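Local coordinates for FERM, ARHGEF and pleckstrin domain-containing protein 2 (Mus musculus, PDB 6D2K) that activates RAC1 as a guanine nucleotide exchange factor, acts in the class 3 semaphorin response, actin remodelling and integrin regulation, and is represented here by its FERM domain, at residues A[47-52]-A[101-106]; A[86-91]-A[106-111]. All coordinates share one frame; numbering follows the deposited sequence.

Interaction 1. Residues A[47-52]-A[101-106]; sequences DYFGLE and RYLFAL
Phe-49 drives the far end of its ring into the notch between Leu-103 and Phe-104, two successive residues of helix 98-113. Its CZ is the bump: it sits 3.9 Å from CB of Leu-103 and 3.8 Å from CE2 of Phe-104, so both walls of the hollow are touched about equally. On the leucine wall the neighbouring ring carbon shares the load, with CE1 of Phe-49 lying 4.0 Å from CD1 of Leu-103, and the two side chains run at about a right angle. The phenylalanine wall is steeply tilted: the rings of Phe-49 and Phe-104 stand at 77° with centroids 5.7 Å apart, so the two rings meet obliquely. Tyr-48, the preceding residue, sets its CB at the edge of the Phe-104 ring, 4.2 Å from CE2 of Phe-104. Its own ring leans against helix 267-284, where it meets Phe-283 edge-to-face. In Phe-49, CG lies anti to the carbonyl carbon (chi1 -64°), and the ring thereby extends from the strand to the helix across the 9.7 Å between the CA atoms of Phe-49 and Leu-103. Val-85 touches both phenylalanines, and Trp-38 and Leu-43 also pack on Phe-49. No hydrogen bond crosses this apolar, buried join, which belongs to the FERM fold: a strand of the ubiquitin-like N-terminal lobe packed on the first helix of the helical central lobe.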
ATOM      1  N   ASP A  47       4.102 -11.244   6.854  1.00 16.40           N
ATOM      2  CA  ASP A  47       4.141 -11.557   5.419  1.00 19.60           C
ATOM      3  C   ASP A  47       3.285 -10.617   4.562  1.00 14.28           C
ATOM      4  O   ASP A  47       3.459 -10.541   3.342  1.00 16.56           O
ATOM      5  CB  ASP A  47       3.827 -13.039   5.127  1.00 22.51           C
ATOM      6  CG  ASP A  47       2.503 -13.509   5.729  1.00 26.61           C
ATOM      7  OD1 ASP A  47       1.818 -14.328   5.075  1.00 34.69           O
ATOM      8  OD2 ASP A  47       2.158 -13.092   6.855  1.00 31.42           O
ATOM      9  N   TYR A  48       2.400  -9.864   5.211  1.00 14.82           N
ATOM     10  CA  TYR A  48       1.581  -8.886   4.493  1.00 14.82           C
ATOM     11  C   TYR A  48       2.307  -7.575   4.255  1.00 14.32           C
ATOM     12  O   TYR A  48       1.808  -6.729   3.522  1.00 13.45           O
ATOM     13  CB  TYR A  48       0.289  -8.571   5.254  1.00 14.87           C
ATOM     14  CG  TYR A  48      -0.684  -9.722   5.266  1.00 13.68           C
ATOM     15  CD1 TYR A  48      -1.602  -9.890   4.239  1.00 13.44           C
ATOM     16  CD2 TYR A  48      -0.669 -10.649   6.296  1.00 19.99           C
ATOM     17  CE1 TYR A  48      -2.481 -10.955   4.234  1.00 16.38           C
ATOM     18  CE2 TYR A  48      -1.543 -11.725   6.288  1.00 21.89           C
ATOM     19  CZ  TYR A  48      -2.437 -11.865   5.264  1.00 19.32           C
ATOM     20  OH  TYR A  48      -3.313 -12.928   5.267  1.00 28.65           O
ATOM     21  N   PHE A  49       3.482  -7.419   4.860  1.00 13.18           N
ATOM     22  CA  PHE A  49       4.117  -6.108   4.943  1.00 11.98           C
ATOM     23  C   PHE A  49       5.456  -6.038   4.226  1.00 13.32           C
ATOM     24  O   PHE A  49       6.052  -7.062   3.892  1.00 15.19           O
ATOM     25  CB  PHE A  49       4.315  -5.691   6.410  1.00 13.32           C
ATOM     26  CG  PHE A  49       3.022  -5.503   7.162  1.00 12.13           C
ATOM     27  CD1 PHE A  49       2.471  -4.249   7.308  1.00 13.57           C
ATOM     28  CD2 PHE A  49       2.344  -6.594   7.697  1.00 14.66           C
ATOM     29  CE1 PHE A  49       1.285  -4.069   7.999  1.00 13.53           C
ATOM     30  CE2 PHE A  49       1.152  -6.416   8.390  1.00 12.52           C
ATOM     31  CZ  PHE A  49       0.621  -5.160   8.534  1.00 13.43           C
ATOM     32  N   GLY A  50       5.903  -4.807   4.002  1.00 13.42           N
ATOM     33  CA  GLY A  50       7.212  -4.551   3.430  1.00 13.18           C
ATOM     34  C   GLY A  50       7.747  -3.211   3.885  1.00 11.57           C
ATOM     35  O   GLY A  50       7.121  -2.509   4.695  1.00 12.01           O
ATOM     36  N   LEU A  51       8.931  -2.864   3.382  1.00 13.63           N
ATOM     37  CA  LEU A  51       9.504  -1.551   3.599  1.00 12.48           C
ATOM     38  C   LEU A  51       9.709  -0.933   2.233  1.00 11.37           C
ATOM     39  O   LEU A  51      10.160  -1.606   1.314  1.00 12.43           O
ATOM     40  CB  LEU A  51      10.848  -1.657   4.319  1.00 12.85           C
ATOM     41  CG  LEU A  51      10.825  -2.207   5.749  1.00 12.25           C
ATOM     42  CD1 LEU A  51      12.263  -2.315   6.253  1.00 19.15           C
ATOM     43  CD2 LEU A  51      10.006  -1.317   6.649  1.00 14.93           C
ATOM     44  N   GLU A  52       9.352   0.336   2.091  1.00 12.98           N
ATOM     45  CA  GLU A  52       9.455   0.985   0.797  1.00 15.37           C
ATOM     46  C   GLU A  52      10.241   2.277   0.929  1.00 14.04           C
ATOM     47  O   GLU A  52      10.313   2.876   2.005  1.00 15.47           O
ATOM     48  CB  GLU A  52       8.066   1.257   0.204  1.00 14.74           C
ATOM     49  CG  GLU A  52       7.104   2.018   1.126  1.00 14.47           C
ATOM     50  CD  GLU A  52       5.738   2.252   0.500  1.00 17.07           C
ATOM     51  OE1 GLU A  52       4.902   2.949   1.121  1.00 18.92           O
ATOM     52  OE2 GLU A  52       5.499   1.744  -0.611  1.00 21.10           O
ATOM     53  N   ARG A 101      -4.629  -5.823  12.472  1.00 12.60           N
ATOM     54  CA  ARG A 101      -5.762  -5.029  12.016  1.00 11.33           C
ATOM     55  C   ARG A 101      -5.546  -3.552  12.315  1.00 13.58           C
ATOM     56  O   ARG A 101      -5.972  -2.684  11.545  1.00 13.53           O
ATOM     57  CB  ARG A 101      -7.051  -5.524  12.679  1.00 11.74           C
ATOM     58  CG  ARG A 101      -7.382  -6.961  12.290  1.00 14.35           C
ATOM     59  CD  ARG A 101      -8.790  -7.351  12.734  1.00 14.88           C
ATOM     60  NE  ARG A 101      -8.943  -7.462  14.184  1.00 14.86           N
ATOM     61  CZ  ARG A 101      -8.682  -8.556  14.894  1.00 17.36           C
ATOM     62  NH1 ARG A 101      -8.224  -9.651  14.303  1.00 16.52           N
ATOM     63  NH2 ARG A 101      -8.882  -8.556  16.210  1.00 19.90           N
ATOM     64  N   TYR A 102      -4.922  -3.282  13.460  1.00 12.01           N
ATOM     65  CA  TYR A 102      -4.504  -1.930  13.838  1.00 10.97           C
ATOM     66  C   TYR A 102      -3.557  -1.343  12.779  1.00 12.19           C
ATOM     67  O   TYR A 102      -3.772  -0.231  12.302  1.00 12.21           O
ATOM     68  CB  TYR A 102      -3.846  -1.956  15.221  1.00 13.48           C
ATOM     69  CG  TYR A 102      -3.005  -0.749  15.566  1.00 13.14           C
ATOM     70  CD1 TYR A 102      -3.569   0.518  15.683  1.00 14.04           C
ATOM     71  CD2 TYR A 102      -1.642  -0.884  15.794  1.00 15.83           C
ATOM     72  CE1 TYR A 102      -2.788   1.619  16.009  1.00 13.15           C
ATOM     73  CE2 TYR A 102      -0.854   0.209  16.133  1.00 14.76           C
ATOM     74  CZ  TYR A 102      -1.434   1.457  16.243  1.00 14.60           C
ATOM     75  OH  TYR A 102      -0.663   2.547  16.578  1.00 17.41           O
ATOM     76  N   LEU A 103      -2.532  -2.095  12.394  1.00 12.06           N
ATOM     77  CA  LEU A 103      -1.620  -1.599  11.351  1.00 11.81           C
ATOM     78  C   LEU A 103      -2.334  -1.365  10.020  1.00 11.27           C
ATOM     79  O   LEU A 103      -2.048  -0.389   9.329  1.00 11.70           O
ATOM     80  CB  LEU A 103      -0.426  -2.533  11.165  1.00 11.43           C
ATOM     81  CG  LEU A 103       0.528  -2.608  12.362  1.00 14.31           C
ATOM     82  CD1 LEU A 103       1.768  -3.389  11.948  1.00 15.74           C
ATOM     83  CD2 LEU A 103       0.896  -1.225  12.908  1.00 16.09           C
ATOM     84  N   PHE A 104      -3.275  -2.241   9.662  1.00 11.43           N
ATOM     85  CA  PHE A 104      -4.025  -2.028   8.422  1.00  9.56           C
ATOM     86  C   PHE A 104      -4.871  -0.755   8.488  1.00  9.75           C
ATOM     87  O   PHE A 104      -4.971  -0.028   7.503  1.00 11.07           O
ATOM     88  CB  PHE A 104      -4.908  -3.241   8.075  1.00 10.91           C
ATOM     89  CG  PHE A 104      -4.255  -4.214   7.123  1.00 11.16           C
ATOM     90  CD1 PHE A 104      -4.666  -4.279   5.799  1.00 10.49           C
ATOM     91  CD2 PHE A 104      -3.240  -5.063   7.544  1.00 13.02           C
ATOM     92  CE1 PHE A 104      -4.071  -5.158   4.904  1.00 11.80           C
ATOM     93  CE2 PHE A 104      -2.638  -5.960   6.649  1.00 15.70           C
ATOM     94  CZ  PHE A 104      -3.057  -6.006   5.326  1.00 13.07           C
ATOM     95  N   ALA A 105      -5.493  -0.486   9.627  1.00 10.62           N
ATOM     96  CA  ALA A 105      -6.254   0.754   9.761  1.00  8.95           C
ATOM     97  C   ALA A 105      -5.347   1.975   9.591  1.00 11.10           C
ATOM     98  O   ALA A 105      -5.755   2.968   8.963  1.00 11.41           O
ATOM     99  CB  ALA A 105      -6.985   0.807  11.112  1.00 13.54           C
ATOM    100  N   LEU A 106      -4.128   1.898  10.130  1.00 10.36           N
ATOM    101  CA  LEU A 106      -3.158   2.993   9.986  1.00 11.74           C
ATOM    102  C   LEU A 106      -2.730   3.144   8.527  1.00 11.53           C
ATOM    103  O   LEU A 106      -2.513   4.256   8.045  1.00 10.47           O
ATOM    104  CB  LEU A 106      -1.913   2.756  10.858  1.00 11.32           C
ATOM    105  CG  LEU A 106      -2.116   2.891  12.380  1.00 11.87           C
ATOM    106  CD1 LEU A 106      -0.781   2.725  13.111  1.00 16.12           C
ATOM    107  CD2 LEU A 106      -2.737   4.243  12.693  1.00 16.57           C
TER

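Interaction 2. Residues A[86-91]-A[106-111]; sequences KFFPPD and LQLKRD
Phe-88 carries the whole of this contact, reaching from the linker between the ubiquitin-like and helical lobes of the FERM domain to helix 98-113. The tight part is at the far end of its ring, where CZ rests 3.7 Å from CG of Gln-107 and CE1 is 4.0 Å from the same methylene. Gln-107 presents that carbon because its chain starts anti to the backbone N (chi1 171°) and then bends at chi2; the glutamine crosses the phenylalanine at about a right angle, its amide plane turned 83° from the ring. The fit is looser at Leu-108, which brings CD2 no nearer than 4.4 Å to CE1 of Phe-88. With 111 Å² buried in all, the join is small, and Tyr-193, edge-to-face with Phe-88, adds to the packing around the ring. Either side of Phe-88 the linker turns to other partners and to solvent, where Pro-90 is exposed. Lys-86, partly exposed, starts its side chain away from helix 98-113, forms a salt bridge through NZ with Glu-279 and makes a cation-pi contact with Trp-62, while Phe-87 stacks on Phe-283 and the hydroxyl of Tyr-280 hydrogen-bonds to both Lys-86 O and Phe-88 N, tying the linker to helix 267-284 of the PH-like lobe. One helical turn after Gln-107, Asp-111 meets the ring from the opposite direction: its OD1, salt-bridged to NH2 of Arg-196, lies 3.9 Å from CZ of Phe-88.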
ATOM      1  N   LYS A  86       2.063  -4.467   1.913  1.00 11.14           N
ATOM      2  CA  LYS A  86       2.350  -4.841   0.538  1.00 12.89           C
ATOM      3  C   LYS A  86       1.168  -5.571  -0.093  1.00 12.49           C
ATOM      4  O   LYS A  86       0.795  -5.284  -1.231  1.00 13.29           O
ATOM      5  CB  LYS A  86       3.601  -5.715   0.486  1.00 15.32           C
ATOM      6  CG  LYS A  86       4.027  -6.078  -0.939  1.00 13.63           C
ATOM      7  CD  LYS A  86       5.167  -7.091  -0.939  1.00 23.13           C
ATOM      8  CE  LYS A  86       6.321  -6.625  -1.805  1.00 24.72           C
ATOM      9  NZ  LYS A  86       7.462  -7.591  -1.761  1.00 21.43           N
ATOM     10  N   PHE A  87       0.586  -6.509   0.650  1.00 11.83           N
ATOM     11  CA  PHE A  87      -0.491  -7.337   0.120  1.00 13.05           C
ATOM     12  C   PHE A  87      -1.807  -7.027   0.836  1.00 10.81           C
ATOM     13  O   PHE A  87      -1.929  -7.229   2.037  1.00 12.89           O
ATOM     14  CB  PHE A  87      -0.162  -8.829   0.290  1.00 13.10           C
ATOM     15  CG  PHE A  87       1.106  -9.254  -0.395  1.00 11.90           C
ATOM     16  CD1 PHE A  87       1.170  -9.324  -1.782  1.00 14.24           C
ATOM     17  CD2 PHE A  87       2.235  -9.565   0.342  1.00 16.40           C
ATOM     18  CE1 PHE A  87       2.349  -9.708  -2.417  1.00 15.86           C
ATOM     19  CE2 PHE A  87       3.411  -9.954  -0.295  1.00 16.97           C
ATOM     20  CZ  PHE A  87       3.461 -10.024  -1.671  1.00 18.49           C
ATOM     21  N   PHE A  88      -2.791  -6.539   0.083  1.00 12.12           N
ATOM     22  CA  PHE A  88      -4.109  -6.226   0.631  1.00 13.65           C
ATOM     23  C   PHE A  88      -5.088  -7.385   0.381  1.00 13.11           C
ATOM     24  O   PHE A  88      -5.498  -7.631  -0.765  1.00 14.62           O
ATOM     25  CB  PHE A  88      -4.643  -4.946  -0.019  1.00 12.68           C
ATOM     26  CG  PHE A  88      -3.929  -3.682   0.423  1.00 10.42           C
ATOM     27  CD1 PHE A  88      -4.477  -2.895   1.421  1.00 11.75           C
ATOM     28  CD2 PHE A  88      -2.748  -3.271  -0.170  1.00 11.33           C
ATOM     29  CE1 PHE A  88      -3.848  -1.728   1.841  1.00 12.88           C
ATOM     30  CE2 PHE A  88      -2.105  -2.098   0.247  1.00 11.01           C
ATOM     31  CZ  PHE A  88      -2.662  -1.333   1.250  1.00 12.69           C
ATOM     32  N   PRO A  89      -5.452  -8.124   1.440  1.00 12.17           N
ATOM     33  CA  PRO A  89      -6.404  -9.221   1.219  1.00 15.73           C
ATOM     34  C   PRO A  89      -7.832  -8.682   1.170  1.00 14.01           C
ATOM     35  O   PRO A  89      -8.085  -7.568   1.628  1.00 16.18           O
ATOM     36  CB  PRO A  89      -6.202 -10.093   2.456  1.00 13.96           C
ATOM     37  CG  PRO A  89      -5.893  -9.094   3.542  1.00 14.35           C
ATOM     38  CD  PRO A  89      -5.053  -8.026   2.857  1.00 13.92           C
ATOM     39  N   PRO A  90      -8.764  -9.460   0.604  1.00 14.95           N
ATOM     40  CA  PRO A  90     -10.145  -8.992   0.470  1.00 17.23           C
ATOM     41  C   PRO A  90     -10.858  -8.776   1.812  1.00 15.42           C
ATOM     42  O   PRO A  90     -11.741  -7.919   1.875  1.00 18.61           O
ATOM     43  CB  PRO A  90     -10.820 -10.111  -0.337  1.00 15.23           C
ATOM     44  CG  PRO A  90      -9.938 -11.297  -0.169  1.00 20.05           C
ATOM     45  CD  PRO A  90      -8.551 -10.790   0.015  1.00 17.58           C
ATOM     46  N   ASP A  91     -10.486  -9.514   2.855  1.00 16.58           N
ATOM     47  CA  ASP A  91     -11.180  -9.418   4.151  1.00 17.18           C
ATOM     48  C   ASP A  91     -10.168  -9.216   5.273  1.00 16.64           C
ATOM     49  O   ASP A  91      -9.858 -10.143   6.013  1.00 16.87           O
ATOM     50  CB  ASP A  91     -12.017 -10.685   4.400  1.00 19.08           C
ATOM     51  CG  ASP A  91     -13.131 -10.479   5.430  1.00 28.52           C
ATOM     52  OD1 ASP A  91     -13.120  -9.453   6.144  1.00 28.22           O
ATOM     53  OD2 ASP A  91     -14.027 -11.354   5.517  1.00 29.22           O
ATOM     54  N   LEU A 106      -4.128   1.898  10.130  1.00 10.36           N
ATOM     55  CA  LEU A 106      -3.158   2.993   9.986  1.00 11.74           C
ATOM     56  C   LEU A 106      -2.730   3.144   8.527  1.00 11.53           C
ATOM     57  O   LEU A 106      -2.513   4.256   8.045  1.00 10.47           O
ATOM     58  CB  LEU A 106      -1.913   2.756  10.858  1.00 11.32           C
ATOM     59  CG  LEU A 106      -2.116   2.891  12.380  1.00 11.87           C
ATOM     60  CD1 LEU A 106      -0.781   2.725  13.111  1.00 16.12           C
ATOM     61  CD2 LEU A 106      -2.737   4.243  12.693  1.00 16.57           C
ATOM     62  N   GLN A 107      -2.615   2.025   7.817  1.00  9.73           N
ATOM     63  CA  GLN A 107      -2.233   2.083   6.408  1.00  8.51           C
ATOM     64  C   GLN A 107      -3.333   2.765   5.604  1.00 10.20           C
ATOM     65  O   GLN A 107      -3.067   3.607   4.739  1.00 10.68           O
ATOM     66  CB  GLN A 107      -1.987   0.669   5.872  1.00  9.71           C
ATOM     67  CG  GLN A 107      -1.801   0.585   4.348  1.00 10.17           C
ATOM     68  CD  GLN A 107      -0.502   1.185   3.882  1.00 12.51           C
ATOM     69  OE1 GLN A 107      -0.480   2.089   3.045  1.00 19.39           O
ATOM     70  NE2 GLN A 107       0.582   0.686   4.402  1.00  9.62           N
ATOM     71  N   LEU A 108      -4.577   2.398   5.885  1.00  9.65           N
ATOM     72  CA  LEU A 108      -5.704   2.990   5.179  1.00  9.62           C
ATOM     73  C   LEU A 108      -5.832   4.472   5.501  1.00 11.25           C
ATOM     74  O   LEU A 108      -6.171   5.268   4.618  1.00 11.17           O
ATOM     75  CB  LEU A 108      -6.993   2.225   5.498  1.00 11.27           C
ATOM     76  CG  LEU A 108      -6.946   0.810   4.911  1.00 10.61           C
ATOM     77  CD1 LEU A 108      -8.026  -0.019   5.595  1.00 12.95           C
ATOM     78  CD2 LEU A 108      -7.100   0.799   3.377  1.00 11.44           C
ATOM     79  N   LYS A 109      -5.547   4.840   6.754  1.00 10.62           N
ATOM     80  CA  LYS A 109      -5.477   6.235   7.150  1.00 11.26           C
ATOM     81  C   LYS A 109      -4.455   6.966   6.281  1.00 13.06           C
ATOM     82  O   LYS A 109      -4.746   8.045   5.777  1.00 11.78           O
ATOM     83  CB  LYS A 109      -5.143   6.359   8.643  1.00 10.96           C
ATOM     84  CG  LYS A 109      -4.866   7.791   9.101  1.00 15.66           C
ATOM     85  CD  LYS A 109      -4.525   7.838  10.580  1.00 17.72           C
ATOM     86  CE  LYS A 109      -4.009   9.219  10.954  1.00 27.56           C
ATOM     87  NZ  LYS A 109      -3.530   9.302  12.355  1.00 32.34           N
ATOM     88  N   ARG A 110      -3.277   6.372   6.111  1.00 10.70           N
ATOM     89  CA  ARG A 110      -2.247   6.993   5.276  1.00 12.08           C
ATOM     90  C   ARG A 110      -2.703   7.110   3.822  1.00 12.00           C
ATOM     91  O   ARG A 110      -2.484   8.151   3.182  1.00 13.90           O
ATOM     92  CB  ARG A 110      -0.925   6.223   5.352  1.00 12.84           C
ATOM     93  CG  ARG A 110       0.097   6.687   4.314  1.00 20.99           C
ATOM     94  CD  ARG A 110       1.160   5.621   4.017  1.00 20.19           C
ATOM     95  NE  ARG A 110       2.070   5.483   5.128  1.00 20.20           N
ATOM     96  CZ  ARG A 110       2.899   4.464   5.319  1.00 16.52           C
ATOM     97  NH1 ARG A 110       2.934   3.451   4.469  1.00 16.68           N
ATOM     98  NH2 ARG A 110       3.674   4.463   6.392  1.00 18.45           N
ATOM     99  N   ASP A 111      -3.334   6.060   3.290  1.00 10.59           N
ATOM    100  CA  ASP A 111      -3.774   6.080   1.897  1.00 10.67           C
ATOM    101  C   ASP A 111      -4.850   7.128   1.669  1.00 14.45           C
ATOM    102  O   ASP A 111      -4.934   7.718   0.602  1.00 13.53           O
ATOM    103  CB  ASP A 111      -4.271   4.691   1.454  1.00 12.12           C
ATOM    104  CG  ASP A 111      -3.147   3.677   1.340  1.00 15.96           C
ATOM    105  OD1 ASP A 111      -3.447   2.467   1.275  1.00 15.01           O
ATOM    106  OD2 ASP A 111      -1.963   4.083   1.307  1.00 16.42           O
TER

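Interactions 1 and 2 lie about 7 Å apart between centres and share helix 98-113, with Leu-106 common to both helical segments. Along the chain the order is 47-52, 86-91, 101-106 and 106-111, so the two contacts interleave. Their non-helical segments also meet: Tyr-48 O lies 2.8 Å from Lys-86 N and 3.1 Å from Phe-87 N, both probable hydrogen bonds, while CD of Pro-89 packs 3.7 Å from CE1 of Phe-104. Strand 49-54 and the linker following its sheet neighbour 79-85 thus address successive parts of one helix, joining the N-terminal and central lobes, with helix 267-284 of the C-terminal lobe alongside, at the heart of the FERM cloverleaf.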